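PDB 4R84: sialyltransferase 0160 from Photobacterium damselae, which probably transfers sialic acid from its CMP-activated donor to a galactoside acceptor, as a GT-B glycosyltransferase. Local coordinates for residues Leu120-Asp125 and Ile199-Asn204; His137-Lys142 and Asn165-His170; Phe151-Arg156 and Pro181-Ala186. One frame throughout, in Å; residues are numbered along the deposited sequence. Where two conformers were deposited one is given.

Contact 1: Leu120-Asp125 and Ile199-Asn204; sequences LEVYID and IEFYTN
Strands 120-125 and 199-204 pair in parallel. Four backbone rungs join them: Glu200 N to Leu120 O, Val122 N to Glu200 O, Tyr202 N to Val122 O, and Ile124 N to Tyr202 O. Toward the C-terminal end a side chain takes over. Thr203 OG1 donates to Ile124 O (2.6 Å) from above the carbonyl plane, and accepts from Asn211 ND2. Asn204 ND2 then gives a straight bond to Asp125 OD1 (3.1 Å, 164°) and a second one to Asp235. Asp125 OD2 is taken by Ser131.

On the Glu121 and Glu200 face of the sheet, the Tyr123 and Tyr202 rings form an offset stack, centroids 4.3 Å apart and planes at 10°. Tyr123 CE2 lies over the Tyr202 ring, toward its rim. Each hydroxyl reaches the glutamate two residues back: Tyr123 OH donates to Glu121 OE1 and Tyr202 OH to Glu200 OE1, both at 2.6 Å. A water donates to Glu200 OE1 (2.9 Å) and weakly to Glu121 OE2. Glu121 OE2 lies 4.3 Å from Glu200 OE1. Arg150 forms a salt bridge to Glu121 OE1 and Asn148 bonds to OE2, which probably eases the repulsion between these like charges on this face of the Rossmann-type sheet.

Contact 2: His137-Lys142 and Asn165-His170; sequences HIIQAK and NKLNIH
Lys142 makes the polar link of this contact. Its NZ donates to the backbone carbonyl Lys166 O (2.7 Å), in the last turn of helix 161-166. The nitrogen comes in 30° from the carbonyl plane, with a C=O...N angle of 149°. The side chain leaves with CG anti to the backbone N (chi1 168°), then bends at chi2 and chi4. These bends curl the chain around the carbonyl, and CG, CD and CE all pass close to the same oxygen. The ammonium thus meets the end of a helix where carbonyls point outward, which would probably suit its positive charge.

The aliphatic part of Lys142 also makes van der Waals contacts. The amide of Asn168 lies across it at about a right angle, with ND2 3.8 Å from Lys142 CE. Asn168 itself lies in the turn between helix 161-166 and strand 169-175.

The apolar contacts centre on Leu167. Its two methyls divide the work. CD1 and CB meet Ile138 CG2, the CB pair at 3.9 Å, and the two side chains cross at about a right angle. CD2 reaches over the helix surface to Lys142 CB (4.0 Å) and Ile139 CG1 (4.1 Å). Ile138 CG2 has a second neighbour in Ile169 CD1, at 4.1 Å. This one methyl thus touches both the turn and the start of the strand.

Helix 129-144 is flanked here by several elements. Ile138 also rests on Arg150 and Trp154 of strand 149-154, and Arg150 NH1 bonds to Leu167 O. Helix 330-340 covers Ile139 and Leu167 through Phe336, Leu335 and Ile339.

Contact 3: Phe151-Arg156 and Pro181-Ala186; sequences FVSWKR and PEMVAA. With CSF (cytidine-5'-monophosphate-3-fluoro-N-acetyl-neuraminic acid), chain E.
Strand 151-154 and helix 181-186 run nearly antiparallel, at 169°, with axes 10.2 Å apart at their closest. Met183 spans from the helix to the strand. Its CG is anti to the backbone N (chi1 176°) and the next torsion is also extended, so the chain reaches straight out to the strand before bending at the sulfur. The methyl CE does the touching. Met183 CE lies 3.9 Å from Phe151 CB and also meets the carbonyl Phe151 O. Met183 CE is 3.3 Å from Ser153 OG. The Ser153 hydroxyl is bonded to the carbonyl of Tyr172 on the neighbouring strand 169-175, and the sulfur-methyl end packs against it. Two conformers of Met183 were deposited, and this account holds for one.

One turn further along the helix, Ala186 meets the Phe151 ring at CE2. Phe151 CE2 is 3.9 Å from Ala186 CB. The carbonyl Ala186 O stands at the ring edge, near its plane, 3.7 Å from Phe151 CE2. Tyr172 meets the same ring edge-to-face.

The arrangement is the alpha/beta layering of a Rossmann-type domain, one of the two halves of a GT-B enzyme. Phe151 and Ser153 face helix 181-192, while Val152 and Trp154 turn to helix 129-144 on the other side of the sheet. Met183 also reaches Ile124 on strand 106-125.

Past the strand end the chain runs on to Arg156, in the donor pocket. Arg156 NH1 donates to O2' of the bound CMP-3-fluoro-Neu5Ac (3.0 Å, 142°). The ribose oxygen lies at the edge of the guanidinium and in its plane. Pro408 and Ser432 touch the arginine side chain, and Lys405 and Glu434 are among the residues that bond to the same ligand.

All three contacts share the parallel part of the large sheet, which forms a Rossmann-type domain. Contact 1 lies at its middle, pairing strands 106-125 and 197-204. Contacts 2 and 3 are both nested in the chain between those strands, and their segments alternate. The centre of contact 1 is about 13 Å from that of contact 2 and about 10 Å from that of contact 3; contacts 2 and 3 are about 15 Å apart. Helix 129-144 covers one face of the sheet, and helix 181-192 the other. Strand 149-154 lies between strands 106-125 and 169-175, so it joins the three. Its continuation carries Arg156 to the bound donor analogue.

Contact 1: Leu120-Asp125 and Ile199-Asn204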
loop_
_atom_site.group_PDB
_atom_site.type_symbol
_atom_site.label_atom_id
_atom_site.label_comp_id
_atom_site.label_asym_id
_atom_site.label_seq_id
_atom_site.Cartn_x
_atom_site.Cartn_y
_atom_site.Cartn_z
ATOM N N LEU A 120 -6.209 6.173 -14.901
ATOM C CA LEU A 120 -5.654 7.117 -13.945
ATOM C C LEU A 120 -5.607 6.413 -12.596
ATOM O O LEU A 120 -6.637 5.933 -12.123
ATOM C CB LEU A 120 -6.498 8.392 -13.859
ATOM C CG LEU A 120 -6.083 9.385 -12.777
ATOM C CD1 LEU A 120 -4.733 10.020 -13.123
ATOM C CD2 LEU A 120 -7.157 10.434 -12.562
ATOM N N GLU A 121 -4.418 6.344 -12.000
ATOM C CA GLU A 121 -4.254 5.753 -10.675
ATOM C C GLU A 121 -4.236 6.870 -9.640
ATOM O O GLU A 121 -3.457 7.812 -9.766
ATOM C CB GLU A 121 -2.965 4.930 -10.594
ATOM C CG GLU A 121 -2.834 3.844 -11.662
ATOM C CD GLU A 121 -1.449 3.229 -11.683
ATOM O OE1 GLU A 121 -0.701 3.376 -10.677
ATOM O OE2 GLU A 121 -1.105 2.597 -12.706
ATOM N N VAL A 122 -5.081 6.754 -8.610
ATOM C CA VAL A 122 -5.210 7.837 -7.618
ATOM C C VAL A 122 -4.858 7.288 -6.250
ATOM O O VAL A 122 -5.450 6.307 -5.823
ATOM C CB VAL A 122 -6.632 8.416 -7.617
ATOM C CG1 VAL A 122 -6.793 9.548 -6.572
ATOM C CG2 VAL A 122 -6.958 8.960 -9.019
ATOM N N TYR A 123 -3.887 7.928 -5.589
ATOM C CA TYR A 123 -3.336 7.454 -4.319
ATOM C C TYR A 123 -3.556 8.491 -3.235
ATOM O O TYR A 123 -3.182 9.637 -3.411
ATOM C CB TYR A 123 -1.834 7.167 -4.473
ATOM C CG TYR A 123 -1.533 6.066 -5.451
ATOM C CD1 TYR A 123 -1.450 6.321 -6.832
ATOM C CD2 TYR A 123 -1.348 4.782 -5.012
ATOM C CE1 TYR A 123 -1.177 5.288 -7.730
ATOM C CE2 TYR A 123 -1.074 3.751 -5.880
ATOM C CZ TYR A 123 -1.008 4.013 -7.248
ATOM O OH TYR A 123 -0.732 2.977 -8.105
ATOM N N ILE A 124 -4.172 8.088 -2.119
ATOM C CA ILE A 124 -4.463 9.026 -1.036
ATOM C C ILE A 124 -4.198 8.371 0.306
ATOM O O ILE A 124 -4.780 7.326 0.593
ATOM C CB ILE A 124 -5.919 9.499 -1.061
ATOM C CG1 ILE A 124 -6.301 10.015 -2.448
ATOM C CG2 ILE A 124 -6.143 10.604 0.001
ATOM C CD1 ILE A 124 -7.788 10.018 -2.686
ATOM N N ASP A 125 -3.327 8.963 1.116
ATOM C CA ASP A 125 -3.069 8.412 2.454
ATOM C C ASP A 125 -2.406 9.434 3.346
ATOM O O ASP A 125 -1.605 10.242 2.889
ATOM C CB ASP A 125 -2.187 7.172 2.386
ATOM C CG ASP A 125 -1.938 6.560 3.761
ATOM O OD1 ASP A 125 -2.894 6.477 4.559
ATOM O OD2 ASP A 125 -0.793 6.156 4.029
ATOM N N ILE A 199 -10.567 4.719 -13.566
ATOM C CA ILE A 199 -9.868 5.213 -12.391
ATOM C C ILE A 199 -9.662 4.078 -11.409
ATOM O O ILE A 199 -10.597 3.335 -11.112
ATOM C CB ILE A 199 -10.639 6.363 -11.703
ATOM C CG1 ILE A 199 -10.779 7.565 -12.643
ATOM C CG2 ILE A 199 -9.958 6.755 -10.383
ATOM C CD1 ILE A 199 -11.689 8.656 -12.107
ATOM N N GLU A 200 -8.422 3.918 -10.954
ATOM C CA GLU A 200 -8.089 2.982 -9.879
ATOM C C GLU A 200 -7.795 3.774 -8.618
ATOM O O GLU A 200 -6.979 4.697 -8.662
ATOM C CB GLU A 200 -6.877 2.137 -10.240
ATOM C CG GLU A 200 -7.116 1.112 -11.339
ATOM C CD GLU A 200 -5.835 0.449 -11.806
ATOM O OE1 GLU A 200 -4.744 0.754 -11.274
ATOM O OE2 GLU A 200 -5.910 -0.374 -12.737
ATOM N N PHE A 201 -8.427 3.408 -7.496
ATOM C CA PHE A 201 -8.204 4.094 -6.227
ATOM C C PHE A 201 -7.343 3.256 -5.298
ATOM O O PHE A 201 -7.463 2.036 -5.287
ATOM C CB PHE A 201 -9.523 4.390 -5.515
ATOM C CG PHE A 201 -10.329 5.480 -6.146
ATOM C CD1 PHE A 201 -9.801 6.760 -6.303
ATOM C CD2 PHE A 201 -11.649 5.249 -6.501
ATOM C CE1 PHE A 201 -10.572 7.777 -6.862
ATOM C CE2 PHE A 201 -12.425 6.267 -7.053
ATOM C CZ PHE A 201 -11.879 7.532 -7.225
ATOM N N TYR A 202 -6.478 3.924 -4.539
ATOM C CA TYR A 202 -5.648 3.281 -3.520
ATOM C C TYR A 202 -5.661 4.154 -2.296
ATOM O O TYR A 202 -5.204 5.297 -2.359
ATOM C CB TYR A 202 -4.205 3.111 -4.002
ATOM C CG TYR A 202 -4.069 2.353 -5.301
ATOM C CD1 TYR A 202 -4.306 2.980 -6.526
ATOM C CD2 TYR A 202 -3.679 1.020 -5.303
ATOM C CE1 TYR A 202 -4.177 2.286 -7.725
ATOM C CE2 TYR A 202 -3.538 0.316 -6.503
ATOM C CZ TYR A 202 -3.799 0.959 -7.703
ATOM O OH TYR A 202 -3.664 0.279 -8.902
ATOM N N THR A 203 -6.178 3.653 -1.181
ATOM C CA THR A 203 -6.220 4.516 -0.011
ATOM C C THR A 203 -6.274 3.694 1.266
ATOM O O THR A 203 -6.099 2.474 1.247
ATOM C CB THR A 203 -7.401 5.516 -0.090
ATOM O OG1 THR A 203 -7.242 6.529 0.914
ATOM C CG2 THR A 203 -8.755 4.829 0.077
ATOM N N ASN A 204 -6.456 4.417 2.365
ATOM C CA ASN A 204 -6.447 3.925 3.734
ATOM C C ASN A 204 -7.816 3.364 4.107
ATOM O O ASN A 204 -8.829 4.021 3.900
ATOM C CB ASN A 204 -6.031 5.116 4.622
ATOM C CG ASN A 204 -5.898 4.781 6.077
ATOM O OD1 ASN A 204 -6.791 4.208 6.681
ATOM N ND2 ASN A 204 -4.786 5.207 6.672
HETATM O O HOH W 1 -2.048 -0.216 -11.788
#

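Contact 2: His137-Lys142 and Asn165-His170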
loop_
_atom_site.group_PDB
_atom_site.type_symbol
_atom_site.label_atom_id
_atom_site.label_comp_id
_atom_site.label_asym_id
_atom_site.label_seq_id
_atom_site.Cartn_x
_atom_site.Cartn_y
_atom_site.Cartn_z
ATOM N N HIS A 137 3.689 -0.755 -5.186
ATOM C CA HIS A 137 2.811 -1.030 -6.315
ATOM C C HIS A 137 3.099 -0.085 -7.485
ATOM O O HIS A 137 3.128 -0.513 -8.653
ATOM C CB HIS A 137 1.346 -0.910 -5.906
ATOM C CG HIS A 137 0.404 -1.090 -7.055
ATOM N ND1 HIS A 137 0.025 -2.333 -7.514
ATOM C CD2 HIS A 137 -0.182 -0.186 -7.878
ATOM C CE1 HIS A 137 -0.786 -2.186 -8.549
ATOM N NE2 HIS A 137 -0.926 -0.893 -8.789
ATOM N N ILE A 138 3.316 1.193 -7.170
ATOM C CA ILE A 138 3.628 2.209 -8.179
ATOM C C ILE A 138 4.914 1.865 -8.919
ATOM O O ILE A 138 5.000 1.987 -10.144
ATOM C CB ILE A 138 3.742 3.615 -7.532
ATOM C CG1 ILE A 138 2.345 4.133 -7.182
ATOM C CG2 ILE A 138 4.447 4.601 -8.457
ATOM C CD1 ILE A 138 2.302 5.457 -6.399
ATOM N N ILE A 139 5.922 1.424 -8.181
ATOM C CA ILE A 139 7.192 1.102 -8.811
ATOM C C ILE A 139 7.022 -0.065 -9.784
ATOM O O ILE A 139 7.565 -0.034 -10.897
ATOM C CB ILE A 139 8.256 0.806 -7.749
ATOM C CG1 ILE A 139 8.597 2.104 -7.023
ATOM C CG2 ILE A 139 9.524 0.229 -8.394
ATOM C CD1 ILE A 139 9.371 1.872 -5.716
ATOM N N GLN A 140 6.232 -1.062 -9.390
ATOM C CA GLN A 140 5.911 -2.174 -10.284
ATOM C C GLN A 140 5.097 -1.683 -11.479
ATOM O O GLN A 140 5.347 -2.067 -12.621
ATOM C CB GLN A 140 5.105 -3.256 -9.568
ATOM C CG GLN A 140 5.801 -3.941 -8.373
ATOM C CD GLN A 140 4.799 -4.686 -7.481
ATOM O OE1 GLN A 140 3.595 -4.441 -7.548
ATOM N NE2 GLN A 140 5.297 -5.586 -6.642
ATOM N N ALA A 141 4.105 -0.851 -11.194
ATOM C CA ALA A 141 3.142 -0.422 -12.216
ATOM C C ALA A 141 3.732 0.505 -13.273
ATOM O O ALA A 141 3.227 0.557 -14.405
ATOM C CB ALA A 141 1.930 0.245 -11.543
ATOM N N LYS A 142 4.767 1.260 -12.913
ATOM C CA LYS A 142 5.443 2.114 -13.881
ATOM C C LYS A 142 6.051 1.250 -14.985
ATOM O O LYS A 142 6.085 1.645 -16.155
ATOM C CB LYS A 142 6.522 2.973 -13.211
ATOM C CG LYS A 142 7.440 3.672 -14.213
ATOM C CD LYS A 142 6.687 4.661 -15.078
ATOM C CE LYS A 142 7.534 5.114 -16.269
ATOM N NZ LYS A 142 8.937 5.484 -15.926
ATOM N N ASN A 165 8.761 12.269 -11.571
ATOM C CA ASN A 165 8.824 12.132 -13.020
ATOM C C ASN A 165 9.182 10.701 -13.426
ATOM O O ASN A 165 8.655 10.177 -14.420
ATOM C CB ASN A 165 9.823 13.135 -13.597
ATOM C CG ASN A 165 9.295 14.562 -13.562
ATOM O OD1 ASN A 165 8.085 14.784 -13.483
ATOM N ND2 ASN A 165 10.202 15.535 -13.589
ATOM N N LYS A 166 10.040 10.057 -12.640
ATOM C CA LYS A 166 10.420 8.670 -12.888
ATOM C C LYS A 166 9.221 7.737 -12.846
ATOM O O LYS A 166 9.213 6.703 -13.511
ATOM C CB LYS A 166 11.443 8.179 -11.845
ATOM C CG LYS A 166 12.813 8.850 -11.870
ATOM C CD LYS A 166 13.739 8.195 -10.841
ATOM C CE LYS A 166 15.071 8.918 -10.710
ATOM N NZ LYS A 166 15.932 8.796 -11.931
ATOM N N LEU A 167 8.202 8.112 -12.077
ATOM C CA LEU A 167 7.093 7.208 -11.810
ATOM C C LEU A 167 5.758 7.697 -12.369
ATOM O O LEU A 167 4.713 7.124 -12.063
ATOM C CB LEU A 167 6.976 6.965 -10.288
ATOM C CG LEU A 167 8.159 6.227 -9.639
ATOM C CD1 LEU A 167 8.030 6.219 -8.114
ATOM C CD2 LEU A 167 8.218 4.801 -10.145
ATOM N N ASN A 168 5.805 8.727 -13.216
ATOM C CA ASN A 168 4.597 9.325 -13.802
ATOM C C ASN A 168 3.610 9.757 -12.714
ATOM O O ASN A 168 2.390 9.576 -12.816
ATOM C CB ASN A 168 3.944 8.343 -14.780
ATOM C CG ASN A 168 4.756 8.180 -16.062
ATOM O OD1 ASN A 168 5.657 8.968 -16.334
ATOM N ND2 ASN A 168 4.437 7.159 -16.847
ATOM N N ILE A 169 4.177 10.350 -11.674
ATOM C CA ILE A 169 3.430 10.869 -10.545
ATOM C C ILE A 169 3.263 12.385 -10.610
ATOM O O ILE A 169 4.227 13.115 -10.865
ATOM C CB ILE A 169 4.133 10.519 -9.226
ATOM C CG1 ILE A 169 3.982 9.030 -8.901
ATOM C CG2 ILE A 169 3.579 11.362 -8.115
ATOM C CD1 ILE A 169 4.811 8.610 -7.666
ATOM N N HIS A 170 2.035 12.847 -10.392
ATOM C CA HIS A 170 1.764 14.252 -10.093
ATOM C C HIS A 170 1.282 14.311 -8.654
ATOM O O HIS A 170 0.291 13.679 -8.317
ATOM C CB HIS A 170 0.705 14.819 -11.040
ATOM C CG HIS A 170 0.639 16.318 -11.069
ATOM N ND1 HIS A 170 0.734 17.096 -9.933
ATOM C CD2 HIS A 170 0.478 17.181 -12.101
ATOM C CE1 HIS A 170 0.638 18.372 -10.265
ATOM N NE2 HIS A 170 0.482 18.451 -11.574
#

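Contact 3: Phe151-Arg156 and Pro181-Ala186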
loop_
_atom_site.group_PDB
_atom_site.type_symbol
_atom_site.label_atom_id
_atom_site.label_comp_id
_atom_site.label_asym_id
_atom_site.label_seq_id
_atom_site.Cartn_x
_atom_site.Cartn_y
_atom_site.Cartn_z
ATOM N N PHE A 151 -1.891 10.187 -9.726
ATOM C CA PHE A 151 -2.057 11.361 -8.876
ATOM C C PHE A 151 -1.832 10.898 -7.455
ATOM O O PHE A 151 -2.494 9.962 -7.031
ATOM C CB PHE A 151 -3.449 11.963 -9.006
ATOM C CG PHE A 151 -3.712 12.648 -10.328
ATOM C CD1 PHE A 151 -2.715 12.786 -11.278
ATOM C CD2 PHE A 151 -4.950 13.215 -10.574
ATOM C CE1 PHE A 151 -2.960 13.441 -12.484
ATOM C CE2 PHE A 151 -5.208 13.875 -11.802
ATOM C CZ PHE A 151 -4.205 13.989 -12.736
ATOM N N VAL A 152 -0.944 11.563 -6.719
ATOM C CA VAL A 152 -0.537 11.065 -5.397
ATOM C C VAL A 152 -0.631 12.138 -4.316
ATOM O O VAL A 152 -0.019 13.205 -4.423
ATOM C CB VAL A 152 0.905 10.509 -5.419
ATOM C CG1 VAL A 152 1.308 10.033 -4.004
ATOM C CG2 VAL A 152 1.055 9.325 -6.408
ATOM N N SER A 153 -1.379 11.823 -3.258
ATOM C CA SER A 153 -1.489 12.688 -2.083
ATOM C C SER A 153 -1.163 11.904 -0.842
ATOM O O SER A 153 -2.037 11.233 -0.293
ATOM C CB SER A 153 -2.900 13.266 -1.967
ATOM O OG SER A 153 -3.115 14.215 -3.000
ATOM N N TRP A 154 0.096 11.995 -0.417
ATOM C CA TRP A 154 0.608 11.278 0.743
ATOM C C TRP A 154 1.129 12.268 1.765
ATOM O O TRP A 154 1.880 13.172 1.423
ATOM C CB TRP A 154 1.750 10.352 0.359
ATOM C CG TRP A 154 1.397 9.137 -0.414
ATOM C CD1 TRP A 154 0.195 8.496 -0.457
ATOM C CD2 TRP A 154 2.283 8.411 -1.264
ATOM N NE1 TRP A 154 0.289 7.399 -1.302
ATOM C CE2 TRP A 154 1.561 7.332 -1.805
ATOM C CE3 TRP A 154 3.623 8.587 -1.645
ATOM C CZ2 TRP A 154 2.134 6.414 -2.691
ATOM C CZ3 TRP A 154 4.195 7.672 -2.523
ATOM C CH2 TRP A 154 3.448 6.601 -3.038
ATOM N N LYS A 155 0.774 12.083 3.026
ATOM C CA LYS A 155 1.212 13.036 4.038
ATOM C C LYS A 155 2.620 12.745 4.545
ATOM O O LYS A 155 3.365 13.674 4.868
ATOM C CB LYS A 155 0.217 13.042 5.206
ATOM C CG LYS A 155 0.385 14.241 6.139
ATOM C CD LYS A 155 -0.887 14.479 6.948
ATOM C CE LYS A 155 -0.677 15.541 8.025
ATOM N NZ LYS A 155 0.273 15.045 9.087
ATOM N N ARG A 156 2.993 11.468 4.604
ATOM C CA ARG A 156 4.240 11.079 5.272
ATOM C C ARG A 156 5.345 10.692 4.286
ATOM O O ARG A 156 6.520 10.946 4.526
ATOM C CB ARG A 156 3.990 9.940 6.259
ATOM C CG ARG A 156 3.096 10.303 7.457
ATOM C CD ARG A 156 3.420 9.419 8.662
ATOM N NE ARG A 156 4.825 9.569 9.031
ATOM C CZ ARG A 156 5.484 8.735 9.830
ATOM N NH1 ARG A 156 4.864 7.677 10.337
ATOM N NH2 ARG A 156 6.767 8.957 10.107
ATOM N N PRO A 181 -9.630 19.532 -2.447
ATOM C CA PRO A 181 -10.346 20.057 -3.616
ATOM C C PRO A 181 -9.435 20.185 -4.837
ATOM O O PRO A 181 -9.900 20.023 -5.972
ATOM C CB PRO A 181 -10.822 21.434 -3.146
ATOM C CG PRO A 181 -10.861 21.337 -1.651
ATOM C CD PRO A 181 -9.729 20.426 -1.277
ATOM N N GLU A 182 -8.151 20.453 -4.615
ATOM C CA GLU A 182 -7.193 20.530 -5.714
ATOM C C GLU A 182 -7.119 19.185 -6.438
ATOM O O GLU A 182 -7.114 19.125 -7.682
ATOM C CB GLU A 182 -5.801 20.934 -5.213
ATOM C CG GLU A 182 -5.677 22.417 -4.823
ATOM C CD GLU A 182 -6.150 22.733 -3.406
ATOM O OE1 GLU A 182 -6.677 21.839 -2.698
ATOM O OE2 GLU A 182 -6.011 23.909 -3.006
ATOM N N MET A 183 -7.050 18.101 -5.671
ATOM C CA MET A 183 -7.025 16.781 -6.289
ATOM C C MET A 183 -8.336 16.462 -7.006
ATOM O O MET A 183 -8.315 15.959 -8.130
ATOM C CB MET A 183 -6.720 15.690 -5.260
ATOM C CG MET A 183 -6.791 14.285 -5.863
ATOM S SD MET A 183 -6.306 12.948 -4.738
ATOM C CE MET A 183 -4.674 12.582 -5.370
ATOM N N VAL A 184 -9.471 16.760 -6.378
ATOM C CA VAL A 184 -10.763 16.507 -7.018
ATOM C C VAL A 184 -10.866 17.236 -8.372
ATOM O O VAL A 184 -11.262 16.652 -9.378
ATOM C CB VAL A 184 -11.933 16.954 -6.117
ATOM C CG1 VAL A 184 -13.266 16.799 -6.849
ATOM C CG2 VAL A 184 -11.950 16.139 -4.841
ATOM N N ALA A 185 -10.464 18.502 -8.395
ATOM C CA ALA A 185 -10.533 19.281 -9.633
ATOM C C ALA A 185 -9.570 18.743 -10.696
ATOM O O ALA A 185 -9.887 18.756 -11.894
ATOM C CB ALA A 185 -10.247 20.767 -9.348
ATOM N N ALA A 186 -8.388 18.304 -10.267
ATOM C CA ALA A 186 -7.393 17.757 -11.194
ATOM C C ALA A 186 -7.922 16.475 -11.839
ATOM O O ALA A 186 -7.728 16.242 -13.031
ATOM C CB ALA A 186 -6.065 17.495 -10.486
HETATM C C5A CSF E . -1.696 7.374 19.327
HETATM C C4A CSF E . -1.758 7.700 17.841
HETATM C C2A CSF E . 0.747 8.060 17.878
HETATM O O6A CSF E . 0.693 7.689 19.268
HETATM C C6A CSF E . -0.331 6.766 19.621
HETATM C C3A CSF E . -0.611 8.634 17.436
HETATM O O4A CSF E . -3.023 8.311 17.555
HETATM N N5A CSF E . -2.734 6.424 19.659
HETATM C C7A CSF E . -0.200 6.494 21.107
HETATM C C8A CSF E . 1.152 5.874 21.409
HETATM C C9A CSF E . 1.208 5.407 22.859
HETATM O O9A CSF E . 2.483 4.801 23.067
HETATM O O8A CSF E . 1.315 4.737 20.562
HETATM O O7A CSF E . -0.303 7.725 21.824
HETATM C C1A CSF E . 1.824 9.110 17.698
HETATM O OBA CSF E . 2.103 9.488 16.543
HETATM O OAA CSF E . 2.400 9.587 18.704
HETATM O O1A CSF E . 1.042 6.965 17.008
HETATM O O2A CSF E . 1.518 4.535 16.738
HETATM N N1 CSF E . 7.000 5.618 14.749
HETATM C C2 CSF E . 8.317 5.245 14.441
HETATM N N3 CSF E . 9.190 4.972 15.437
HETATM C C4 CSF E . 8.779 5.054 16.720
HETATM C C5 CSF E . 7.475 5.436 17.038
HETATM C C6 CSF E . 6.582 5.729 16.012
HETATM C "C3'" CSF E . 4.141 4.669 13.592
HETATM C "C2'" CSF E . 5.515 4.722 12.977
HETATM C "C1'" CSF E . 6.106 5.952 13.628
HETATM O "O4'" CSF E . 5.016 6.754 14.090
HETATM C "C4'" CSF E . 3.793 6.137 13.689
HETATM P PA CSF E . 2.178 5.821 17.167
HETATM O "O5'" CSF E . 3.219 6.098 16.002
HETATM C "C5'" CSF E . 2.721 6.433 14.715
HETATM O "O3'" CSF E . 3.240 3.909 12.797
HETATM O "O2'" CSF E . 5.423 5.000 11.574
HETATM N N4 CSF E . 9.651 4.780 17.721
HETATM O O2 CSF E . 8.669 5.172 13.233
HETATM O O3A CSF E . 2.927 5.911 18.469
HETATM C C10 CSF E . -3.605 6.611 20.654
HETATM O O10 CSF E . -3.651 7.645 21.305
HETATM C C11 CSF E . -4.519 5.451 20.937
HETATM F F3A CSF E . -0.771 9.867 18.024
#